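Local coordinates for putative short-chain dehydrogenase/reductase (Burkholderia xenovorans, PDB 5JY1), which binds NAD as a member of the short-chain dehydrogenase/reductase family and is probably an oxidoreductase, perhaps a 3-oxoacyl-[acyl-carrier-protein] reductase, at residues L92-N97 against R141-I146; T188-A193 against T247-H252; V96-V101 against V147-I152. All coordinates share one frame; numbering follows the deposited sequence. Where two conformers were deposited one is given.

Contact 1. Residues L92-N97 against R141-I146; sequences LDILVN and RRWGRI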
loop_
_atom_site.group_PDB
_atom_site.type_symbol
_atom_site.label_atom_id
_atom_site.label_comp_id
_atom_site.label_asym_id
_atom_site.label_seq_id
_atom_site.Cartn_x
_atom_site.Cartn_y
_atom_site.Cartn_z
ATOM N N LEU A 92 1.711 -25.403 -21.377
ATOM C CA LEU A 92 2.463 -24.744 -20.301
ATOM C C LEU A 92 1.464 -23.860 -19.563
ATOM O O LEU A 92 1.296 -22.680 -19.888
ATOM C CB LEU A 92 3.658 -23.943 -20.810
ATOM C CG LEU A 92 4.429 -23.273 -19.660
ATOM C CD1 LEU A 92 4.794 -24.286 -18.559
ATOM C CD2 LEU A 92 5.675 -22.556 -20.191
ATOM N N ASP A 93 0.811 -24.446 -18.561
ATOM C CA ASP A 93 -0.293 -23.804 -17.862
ATOM C C ASP A 93 0.165 -22.853 -16.772
ATOM O O ASP A 93 -0.548 -21.888 -16.473
ATOM C CB ASP A 93 -1.196 -24.870 -17.233
ATOM C CG ASP A 93 -1.638 -25.903 -18.233
ATOM O OD1 ASP A 93 -2.634 -25.637 -18.938
ATOM O OD2 ASP A 93 -0.993 -26.979 -18.323
ATOM N N ILE A 94 1.335 -23.105 -16.184
ATOM C CA ILE A 94 1.788 -22.436 -14.966
ATOM C C ILE A 94 3.250 -22.045 -15.135
ATOM O O ILE A 94 4.088 -22.900 -15.443
ATOM C CB ILE A 94 1.644 -23.358 -13.737
ATOM C CG1 ILE A 94 0.190 -23.791 -13.520
ATOM C CG2 ILE A 94 2.269 -22.711 -12.488
ATOM C CD1 ILE A 94 0.078 -25.129 -12.789
ATOM N N LEU A 95 3.572 -20.774 -14.896
ATOM C CA LEU A 95 4.951 -20.293 -14.945
ATOM C C LEU A 95 5.329 -19.684 -13.600
ATOM O O LEU A 95 4.602 -18.830 -13.084
ATOM C CB LEU A 95 5.133 -19.253 -16.053
ATOM C CG LEU A 95 6.477 -18.519 -16.091
ATOM C CD1 LEU A 95 7.614 -19.456 -16.493
ATOM C CD2 LEU A 95 6.401 -17.328 -17.054
ATOM N N VAL A 96 6.458 -20.123 -13.039
ATOM C CA VAL A 96 6.984 -19.579 -11.787
ATOM C C VAL A 96 8.368 -19.006 -12.063
ATOM O O VAL A 96 9.285 -19.746 -12.443
ATOM C CB VAL A 96 7.046 -20.644 -10.680
ATOM C CG1 VAL A 96 7.605 -20.038 -9.386
ATOM C CG2 VAL A 96 5.676 -21.244 -10.450
ATOM N N ASN A 97 8.519 -17.693 -11.870
ATOM C CA ASN A 97 9.763 -16.981 -12.177
ATOM C C ASN A 97 10.523 -16.785 -10.872
ATOM O O ASN A 97 10.291 -15.826 -10.134
ATOM C CB ASN A 97 9.469 -15.662 -12.887
ATOM C CG ASN A 97 8.894 -15.881 -14.275
ATOM O OD1 ASN A 97 9.487 -16.584 -15.095
ATOM N ND2 ASN A 97 7.728 -15.310 -14.537
ATOM N N ARG A 141 -4.911 -21.556 -25.069
ATOM C CA ARG A 141 -5.735 -22.446 -24.261
ATOM C C ARG A 141 -6.689 -21.695 -23.349
ATOM O O ARG A 141 -7.503 -22.334 -22.668
ATOM C CB ARG A 141 -4.830 -23.367 -23.445
ATOM C CG ARG A 141 -4.107 -24.379 -24.321
ATOM C CD ARG A 141 -2.894 -24.962 -23.647
ATOM N NE ARG A 141 -2.245 -25.939 -24.512
ATOM C CZ ARG A 141 -1.457 -25.620 -25.539
ATOM N NH1 ARG A 141 -1.211 -24.343 -25.830
ATOM N NH2 ARG A 141 -0.913 -26.578 -26.281
ATOM N N ARG A 142 -6.606 -20.359 -23.337
ATOM C CA ARG A 142 -7.437 -19.512 -22.478
ATOM C C ARG A 142 -7.354 -19.954 -21.017
ATOM O O ARG A 142 -8.364 -20.037 -20.314
ATOM C CB ARG A 142 -8.888 -19.493 -22.969
ATOM C CG ARG A 142 -9.057 -19.045 -24.424
ATOM C CD ARG A 142 -8.646 -17.595 -24.601
ATOM N NE ARG A 142 -9.247 -16.954 -25.776
ATOM C CZ ARG A 142 -8.585 -16.610 -26.881
ATOM N NH1 ARG A 142 -7.290 -16.855 -26.993
ATOM N NH2 ARG A 142 -9.222 -16.013 -27.877
ATOM N N TRP A 143 -6.134 -20.231 -20.555
ATOM C CA TRP A 143 -5.909 -20.613 -19.159
ATOM C C TRP A 143 -4.435 -20.411 -18.847
ATOM O O TRP A 143 -3.576 -20.982 -19.526
ATOM C CB TRP A 143 -6.322 -22.082 -18.908
ATOM C CG TRP A 143 -6.641 -22.421 -17.440
ATOM C CD1 TRP A 143 -7.880 -22.555 -16.884
ATOM C CD2 TRP A 143 -5.697 -22.697 -16.381
ATOM N NE1 TRP A 143 -7.771 -22.873 -15.545
ATOM C CE2 TRP A 143 -6.446 -22.974 -15.214
ATOM C CE3 TRP A 143 -4.302 -22.727 -16.306
ATOM C CZ2 TRP A 143 -5.843 -23.276 -13.988
ATOM C CZ3 TRP A 143 -3.700 -23.029 -15.095
ATOM C CH2 TRP A 143 -4.472 -23.304 -13.945
ATOM N N GLY A 144 -4.136 -19.636 -17.808
ATOM C CA GLY A 144 -2.755 -19.450 -17.412
ATOM C C GLY A 144 -2.640 -18.964 -15.987
ATOM O O GLY A 144 -3.521 -18.269 -15.474
ATOM N N ARG A 145 -1.533 -19.341 -15.344
ATOM C CA ARG A 145 -1.176 -18.867 -14.010
ATOM C C ARG A 145 0.293 -18.488 -14.034
ATOM O O ARG A 145 1.147 -19.334 -14.322
ATOM C CB ARG A 145 -1.424 -19.939 -12.937
ATOM C CG ARG A 145 -2.860 -20.401 -12.846
ATOM C CD ARG A 145 -3.706 -19.368 -12.101
ATOM N NE ARG A 145 -5.064 -19.825 -11.839
ATOM C CZ ARG A 145 -6.089 -19.716 -12.681
ATOM N NH1 ARG A 145 -5.932 -19.164 -13.882
ATOM N NH2 ARG A 145 -7.285 -20.170 -12.310
ATOM N N ILE A 146 0.592 -17.220 -13.749
ATOM C CA ILE A 146 1.969 -16.755 -13.659
ATOM C C ILE A 146 2.216 -16.310 -12.225
ATOM O O ILE A 146 1.444 -15.512 -11.679
ATOM C CB ILE A 146 2.249 -15.617 -14.658
ATOM C CG1 ILE A 146 2.045 -16.143 -16.088
ATOM C CG2 ILE A 146 3.670 -15.060 -14.472
ATOM C CD1 ILE A 146 2.157 -15.077 -17.185
HETATM O O HOH W 1 -2.858 -23.409 -20.599
#
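In the parallel sheet of the Rossmann fold, strands 94-97 and 144-149 set off side by side, Ile94 pairing with Arg145 and Leu95 with Ile146. Arg145 is gripped from both of its backbone polar atoms: its N donates to Asp93 O at 3.0 Å, and its O accepts Leu95 N at 2.9 Å. The same carbonyl takes a CA-H...O contact from Ile94.

Before the strands pair, Trp143 turns its CG anti to its backbone N (chi1 -158°), which carries the indole over to Asp93. The ring presents its edge to Asp93 O, 3.6 Å from CZ3, and to Ile94 CG1; Asp93 CB also touches CZ3, at 3.8 Å. Over one face of the indole lies the guanidinium of Arg145. The arginine chain is bent at chi2 (-78°), and NH1 comes back to donate to Gly144 O at 3.0 Å, approaching from above the carbonyl plane. Arg145 NE reaches Ser240 O, while Trp143 NE1 bonds Glu241.

One water donates to Asp93 OD1 at 2.8 Å and to Trp143 O at 2.7 Å. Asp93 also forms a salt bridge with Arg15 and accepts from Val16 N and Ser91 OG. On the other face of the sheet, the side chains of Leu95 and Ile146 meet through CB and CG1 at 4.4 Å, and Leu95 packs on Ala130 of helix 113-141.

The buried carboxylate of Asp93 thus has several donors around it, which would be expected to keep it ionised, and the guanidinium over the indole has its rotation fixed by bonds to two backbone carbonyls.

Contact 2. Residues T188-A193 against T247-H252; sequences TVNAIA and TGETLH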
loop_
_atom_site.group_PDB
_atom_site.type_symbol
_atom_site.label_atom_id
_atom_site.label_comp_id
_atom_site.label_asym_id
_atom_site.label_seq_id
_atom_site.Cartn_x
_atom_site.Cartn_y
_atom_site.Cartn_z
ATOM N N THR A 188 -4.003 -15.297 -15.062
ATOM C CA THR A 188 -3.776 -14.457 -13.892
ATOM C C THR A 188 -2.284 -14.321 -13.617
ATOM O O THR A 188 -1.476 -15.174 -13.999
ATOM C CB THR A 188 -4.466 -15.015 -12.654
ATOM O OG1 THR A 188 -3.871 -16.269 -12.310
ATOM C CG2 THR A 188 -5.966 -15.202 -12.904
ATOM N N VAL A 189 -1.914 -13.219 -12.967
ATOM C CA VAL A 189 -0.516 -12.882 -12.725
ATOM C C VAL A 189 -0.440 -12.261 -11.337
ATOM O O VAL A 189 -1.076 -11.233 -11.081
ATOM C CB VAL A 189 0.048 -11.901 -13.774
ATOM C CG1 VAL A 189 1.564 -11.803 -13.672
ATOM C CG2 VAL A 189 -0.360 -12.284 -15.209
ATOM N N ASN A 190 0.319 -12.890 -10.445
ATOM C CA ASN A 190 0.434 -12.458 -9.056
ATOM C C ASN A 190 1.893 -12.570 -8.626
ATOM O O ASN A 190 2.691 -13.261 -9.257
ATOM C CB ASN A 190 -0.473 -13.303 -8.148
ATOM C CG ASN A 190 -1.950 -13.106 -8.456
ATOM O OD1 ASN A 190 -2.548 -12.099 -8.061
ATOM N ND2 ASN A 190 -2.553 -14.071 -9.151
ATOM N N ALA A 191 2.243 -11.895 -7.530
ATOM C CA ALA A 191 3.620 -11.900 -7.062
ATOM C C ALA A 191 3.666 -12.264 -5.583
ATOM O O ALA A 191 2.861 -11.773 -4.789
ATOM C CB ALA A 191 4.303 -10.535 -7.292
ATOM N N ILE A 192 4.613 -13.129 -5.226
ATOM C CA ILE A 192 4.828 -13.546 -3.842
ATOM C C ILE A 192 6.120 -12.922 -3.339
ATOM O O ILE A 192 7.133 -12.918 -4.049
ATOM C CB ILE A 192 4.897 -15.083 -3.727
ATOM C CG1 ILE A 192 3.524 -15.704 -4.008
ATOM C CG2 ILE A 192 5.451 -15.504 -2.361
ATOM C CD1 ILE A 192 3.557 -17.230 -4.051
ATOM N N ALA A 193 6.081 -12.403 -2.111
ATOM C CA ALA A 193 7.267 -11.949 -1.386
ATOM C C ALA A 193 7.552 -12.965 -0.285
ATOM O O ALA A 193 6.980 -12.887 0.815
ATOM C CB ALA A 193 7.052 -10.550 -0.799
ATOM N N THR A 247 -6.069 -11.705 -9.181
ATOM C CA THR A 247 -5.016 -11.366 -10.125
ATOM C C THR A 247 -4.471 -9.978 -9.806
ATOM O O THR A 247 -5.186 -9.125 -9.273
ATOM C CB THR A 247 -5.519 -11.455 -11.574
ATOM O OG1 THR A 247 -4.395 -11.448 -12.464
ATOM C CG2 THR A 247 -6.441 -10.277 -11.927
ATOM N N GLY A 248 -3.188 -9.776 -10.107
ATOM C CA GLY A 248 -2.528 -8.502 -9.869
ATOM C C GLY A 248 -2.152 -8.250 -8.430
ATOM O O GLY A 248 -1.831 -7.106 -8.081
ATOM N N GLU A 249 -2.165 -9.279 -7.587
ATOM C CA GLU A 249 -1.942 -9.099 -6.163
ATOM C C GLU A 249 -0.501 -9.400 -5.779
ATOM O O GLU A 249 0.228 -10.094 -6.488
ATOM C CB GLU A 249 -2.881 -10.007 -5.363
ATOM C CG GLU A 249 -4.309 -9.481 -5.280
ATOM C CD GLU A 249 -4.394 -8.229 -4.422
ATOM O OE1 GLU A 249 -4.663 -8.350 -3.211
ATOM O OE2 GLU A 249 -4.164 -7.120 -4.949
ATOM N N THR A 250 -0.101 -8.843 -4.638
ATOM C CA THR A 250 1.148 -9.170 -3.969
ATOM C C THR A 250 0.797 -9.836 -2.645
ATOM O O THR A 250 -0.104 -9.374 -1.944
ATOM C CB THR A 250 1.987 -7.910 -3.716
ATOM O OG1 THR A 250 1.163 -6.898 -3.105
ATOM C CG2 THR A 250 2.565 -7.380 -5.016
ATOM N N LEU A 251 1.472 -10.932 -2.316
ATOM C CA LEU A 251 1.198 -11.628 -1.064
ATOM C C LEU A 251 2.514 -11.923 -0.361
ATOM O O LEU A 251 3.432 -12.498 -0.960
ATOM C CB LEU A 251 0.409 -12.931 -1.293
ATOM C CG LEU A 251 -0.069 -13.606 -0.003
ATOM C CD1 LEU A 251 -1.185 -12.802 0.663
ATOM C CD2 LEU A 251 -0.511 -15.044 -0.284
ATOM N N HIS A 252 2.609 -11.515 0.902
ATOM C CA HIS A 252 3.774 -11.846 1.704
ATOM C C HIS A 252 3.604 -13.231 2.307
ATOM O O HIS A 252 2.590 -13.510 2.954
ATOM C CB HIS A 252 3.969 -10.810 2.811
ATOM C CG HIS A 252 4.211 -9.425 2.288
ATOM N ND1 HIS A 252 3.183 -8.579 1.938
ATOM C CD2 HIS A 252 5.359 -8.755 2.031
ATOM C CE1 HIS A 252 3.688 -7.435 1.499
ATOM N NE2 HIS A 252 5.006 -7.516 1.547
#
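Ala191, Ile192 and Ala193 pair in parallel with Thr250, Leu251 and His252, the two short strand axes inclined by 22° and 4.7 Å apart at closest approach. Glu249 O accepts Ala191 N at 2.9 Å, Leu251 N donates to Ala191 O at 3.0 Å, and Leu251 O accepts Ala193 N at 2.9 Å.

Earlier in the pairing, residues 247-249 lie outside the regular strand, the chain being turned at Gly248, and side chains take over part of the bonding. Thr247 holds OG1 anti to its backbone N (chi1 -166°), where it accepts Val189 N at 3.1 Å in a nearly straight bond (163°). Gly248, with positive phi, gives its N to Val189 O at 2.7 Å. The Asn190 amide then reaches across: OD1 accepts Glu249 N at 2.9 Å, and ND2 binds Val246 O, so both ends of the amide are tied to the backbone of residues 246-249.

Ala191, Ala193, Thr250 and His252 share one face, against Tyr150, while Ile192 and Leu251 turn to the other, where Phe238 of helix 227-239 covers both. On the first face the CB of Ala193 meets His252 CD2 at 3.8 Å, approaching the imidazole obliquely, and His252 NE2 bonds Glu155.

Glu249 OE1 accepts His252 N of the third subunit, and the reciprocal bond forms as well. The last strand of this chain's sheet is therefore also a subunit interface, as in many tetrameric short-chain dehydrogenases/reductases, and it follows strand 187-194 through the helical crossover of their Rossmann fold.

Contact 3. Residues V96-V101 against V147-I152; sequences VNNAFV and VNFYSI. With NAD (nicotinamide-adenine-dinucleotide), chain E.
Hydrogen bonds join Asn97 to the neighbouring strand twice: its N donates to Val147 O at 3.0 Å, and its ND2 to Asn148 OD1 at 2.8 Å. The two amides lie side by side with planes 30° apart, and the second bond is almost straight (176°). Asn148 ND2 continues the chain of bonds to Thr175 of helix 162-182. Beyond this pair the strands diverge, and a water fills in, donating to Asn97 O and accepting Phe149 N at 3.2 Å.

Among apolar contacts, Val96 and Val147 point the same way and touch through Val96 CG2 and Val147 CB at 4.2 Å.

Cofactor contacts come from the loops that follow the strands. NAD O3D donates to Asn98 O at 3.0 Å, Val101 CG2 lies 3.2 Å from N7A of the adenine, and Ser151 OG comes 3.4 Å from nicotinamide C5N.

Phe149 O binds Lys168 NZ, which, like Tyr164, is itself hydrogen-bonded to NAD. The Asn97-Asn98-Ala99 sequence, with Asn98 O bonded to the nicotinamide ribose and Ala99 beside the adenosine, and the Tyr164/Lys168 pair are characteristic of the cofactor site of classical short-chain dehydrogenases/reductases.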
loop_
_atom_site.group_PDB
_atom_site.type_symbol
_atom_site.label_atom_id
_atom_site.label_comp_id
_atom_site.label_asym_id
_atom_site.label_seq_id
_atom_site.Cartn_x
_atom_site.Cartn_y
_atom_site.Cartn_z
ATOM N N VAL A 96 6.458 -20.123 -13.039
ATOM C CA VAL A 96 6.984 -19.579 -11.787
ATOM C C VAL A 96 8.368 -19.006 -12.063
ATOM O O VAL A 96 9.285 -19.746 -12.443
ATOM C CB VAL A 96 7.046 -20.644 -10.680
ATOM C CG1 VAL A 96 7.605 -20.038 -9.386
ATOM C CG2 VAL A 96 5.676 -21.244 -10.450
ATOM N N ASN A 97 8.519 -17.693 -11.870
ATOM C CA ASN A 97 9.763 -16.981 -12.177
ATOM C C ASN A 97 10.523 -16.785 -10.872
ATOM O O ASN A 97 10.291 -15.826 -10.134
ATOM C CB ASN A 97 9.469 -15.662 -12.887
ATOM C CG ASN A 97 8.894 -15.881 -14.275
ATOM O OD1 ASN A 97 9.487 -16.584 -15.095
ATOM N ND2 ASN A 97 7.728 -15.310 -14.537
ATOM N N ASN A 98 11.443 -17.697 -10.598
ATOM C CA ASN A 98 12.048 -17.808 -9.283
ATOM C C ASN A 98 13.561 -17.617 -9.275
ATOM O O ASN A 98 14.107 -17.241 -8.232
ATOM C CB ASN A 98 11.671 -19.176 -8.678
ATOM C CG ASN A 98 12.536 -19.575 -7.519
ATOM O OD1 ASN A 98 12.224 -19.279 -6.363
ATOM N ND2 ASN A 98 13.620 -20.289 -7.812
ATOM N N ALA A 99 14.243 -17.817 -10.405
ATOM C CA ALA A 99 15.703 -17.822 -10.437
ATOM C C ALA A 99 16.290 -16.518 -9.894
ATOM O O ALA A 99 15.731 -15.434 -10.068
ATOM C CB ALA A 99 16.193 -18.060 -11.868
ATOM N N PHE A 100 17.457 -16.632 -9.260
ATOM C CA PHE A 100 18.087 -15.514 -8.573
ATOM C C PHE A 100 19.604 -15.671 -8.611
ATOM O O PHE A 100 20.121 -16.783 -8.466
ATOM C CB PHE A 100 17.577 -15.443 -7.126
ATOM C CG PHE A 100 18.468 -14.679 -6.196
ATOM C CD1 PHE A 100 18.450 -13.298 -6.179
ATOM C CD2 PHE A 100 19.302 -15.345 -5.316
ATOM C CE1 PHE A 100 19.261 -12.592 -5.316
ATOM C CE2 PHE A 100 20.116 -14.639 -4.449
ATOM C CZ PHE A 100 20.097 -13.264 -4.454
ATOM N N VAL A 101 20.308 -14.558 -8.818
ATOM C CA VAL A 101 21.769 -14.506 -8.721
ATOM C C VAL A 101 22.151 -13.318 -7.845
ATOM O O VAL A 101 21.740 -12.184 -8.131
ATOM C CB VAL A 101 22.437 -14.389 -10.100
ATOM C CG1 VAL A 101 23.934 -14.241 -9.937
ATOM C CG2 VAL A 101 22.120 -15.600 -10.956
ATOM N N VAL A 147 3.275 -16.841 -11.616
ATOM C CA VAL A 147 3.648 -16.530 -10.232
ATOM C C VAL A 147 5.034 -15.909 -10.274
ATOM O O VAL A 147 6.016 -16.599 -10.581
ATOM C CB VAL A 147 3.655 -17.782 -9.339
ATOM C CG1 VAL A 147 3.885 -17.401 -7.869
ATOM C CG2 VAL A 147 2.371 -18.607 -9.498
ATOM N N ASN A 148 5.128 -14.619 -9.956
ATOM C CA ASN A 148 6.414 -13.944 -9.882
ATOM C C ASN A 148 6.837 -13.808 -8.424
ATOM O O ASN A 148 6.019 -13.894 -7.511
ATOM C CB ASN A 148 6.345 -12.567 -10.548
ATOM C CG ASN A 148 6.112 -12.669 -12.035
ATOM O OD1 ASN A 148 6.539 -13.637 -12.664
ATOM N ND2 ASN A 148 5.429 -11.679 -12.610
ATOM N N PHE A 149 8.136 -13.633 -8.204
ATOM C CA PHE A 149 8.681 -13.491 -6.859
ATOM C C PHE A 149 9.357 -12.138 -6.719
ATOM O O PHE A 149 10.233 -11.790 -7.515
ATOM C CB PHE A 149 9.666 -14.616 -6.535
ATOM C CG PHE A 149 8.999 -15.897 -6.123
ATOM C CD1 PHE A 149 8.651 -16.114 -4.805
ATOM C CD2 PHE A 149 8.693 -16.866 -7.056
ATOM C CE1 PHE A 149 8.024 -17.288 -4.413
ATOM C CE2 PHE A 149 8.073 -18.047 -6.672
ATOM C CZ PHE A 149 7.739 -18.259 -5.349
ATOM N N TYR A 150 8.946 -11.374 -5.713
ATOM C CA TYR A 150 9.654 -10.140 -5.406
ATOM C C TYR A 150 10.146 -10.278 -3.969
ATOM O O TYR A 150 10.404 -11.404 -3.522
ATOM C CB TYR A 150 8.775 -8.902 -5.675
ATOM C CG TYR A 150 7.711 -8.555 -4.650
ATOM C CD1 TYR A 150 6.595 -9.364 -4.465
ATOM C CD2 TYR A 150 7.803 -7.380 -3.905
ATOM C CE1 TYR A 150 5.612 -9.025 -3.533
ATOM C CE2 TYR A 150 6.843 -7.037 -2.987
ATOM C CZ TYR A 150 5.752 -7.858 -2.800
ATOM O OH TYR A 150 4.807 -7.503 -1.878
ATOM N N SER A 151 10.311 -9.181 -3.236
ATOM C CA SER A 151 10.912 -9.286 -1.920
ATOM C C SER A 151 10.423 -8.165 -1.019
ATOM O O SER A 151 10.181 -7.039 -1.468
ATOM C CB SER A 151 12.446 -9.250 -1.996
ATOM O OG SER A 151 13.013 -9.253 -0.690
ATOM N N ILE A 152 10.310 -8.485 0.271
ATOM C CA ILE A 152 10.061 -7.475 1.295
ATOM C C ILE A 152 11.131 -6.388 1.274
ATOM O O ILE A 152 10.870 -5.255 1.695
ATOM C CB ILE A 152 9.963 -8.155 2.681
ATOM C CG1 ILE A 152 9.524 -7.161 3.754
ATOM C CG2 ILE A 152 11.304 -8.752 3.080
ATOM C CD1 ILE A 152 9.280 -7.808 5.089
HETATM P PA NAD E . 18.559 -19.643 -4.234
HETATM O O1A NAD E . 19.829 -18.854 -4.337
HETATM O O2A NAD E . 18.547 -20.627 -3.073
HETATM O O5B NAD E . 18.244 -20.457 -5.658
HETATM C C5B NAD E . 18.440 -19.744 -6.829
HETATM C C4B NAD E . 18.277 -20.746 -8.044
HETATM O O4B NAD E . 18.340 -20.069 -9.140
HETATM C C3B NAD E . 19.511 -21.714 -8.052
HETATM O O3B NAD E . 19.083 -23.031 -8.220
HETATM C C2B NAD E . 20.316 -21.225 -9.232
HETATM O O2B NAD E . 21.217 -22.314 -9.764
HETATM C C1B NAD E . 19.369 -20.873 -10.081
HETATM N N9A NAD E . 19.879 -19.966 -11.094
HETATM C C8A NAD E . 20.776 -18.997 -10.902
HETATM N N7A NAD E . 20.984 -18.401 -12.058
HETATM C C5A NAD E . 20.216 -19.001 -12.972
HETATM C C6A NAD E . 20.069 -18.762 -14.339
HETATM N N6A NAD E . 20.627 -17.822 -15.301
HETATM N N1A NAD E . 19.234 -19.501 -15.044
HETATM C C2A NAD E . 18.518 -20.499 -14.427
HETATM N N3A NAD E . 18.661 -20.745 -13.103
HETATM C C4A NAD E . 19.527 -19.968 -12.377
HETATM O O3 NAD E . 17.314 -18.570 -4.091
HETATM P PN NAD E . 16.090 -18.559 -3.011
HETATM O O1N NAD E . 16.613 -18.061 -1.673
HETATM O O2N NAD E . 15.423 -19.934 -2.820
HETATM O O5D NAD E . 14.999 -17.442 -3.565
HETATM C C5D NAD E . 14.172 -17.782 -4.676
HETATM C C4D NAD E . 13.284 -16.556 -5.072
HETATM O O4D NAD E . 12.710 -16.032 -3.991
HETATM C C3D NAD E . 14.185 -15.459 -5.649
HETATM O O3D NAD E . 13.563 -14.790 -6.638
HETATM C C2D NAD E . 14.419 -14.529 -4.434
HETATM O O2D NAD E . 14.831 -13.200 -4.961
HETATM C C1D NAD E . 13.249 -14.523 -3.829
HETATM N N1N NAD E . 13.349 -14.222 -2.409
HETATM C C2N NAD E . 13.767 -15.166 -1.523
HETATM C C3N NAD E . 13.866 -14.875 -0.161
HETATM C C7N NAD E . 14.335 -15.914 0.832
HETATM O O7N NAD E . 14.242 -15.712 2.033
HETATM N N7N NAD E . 14.890 -17.129 0.379
HETATM C C4N NAD E . 13.536 -13.621 0.286
HETATM C C5N NAD E . 13.114 -12.683 -0.589
HETATM C C6N NAD E . 13.013 -12.984 -1.955
HETATM O O HOH W 2 9.883 -13.005 -10.844
#

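Overall arrangement
All three contacts belong to the seven-stranded parallel sheet, where strands 94-97, 144-149, 187-194 and 250-253 follow one another to its edge. Contacts 1 and 3 both use strands 94-97 and 144-149, sharing Val96 and Asn97, and their centres are about 15 Å apart: contact 1 lies where the strands begin, contact 3 where they end at NAD. Contact 2 comes later in the chain and joins the last two strands, its centre about 14 Å from that of contact 1 and about 11 Å from that of contact 3. Backbone bonds between strands 144-149 and 187-194 connect it to both. The sheet thus runs continuously from the cofactor-binding loops to a subunit interface.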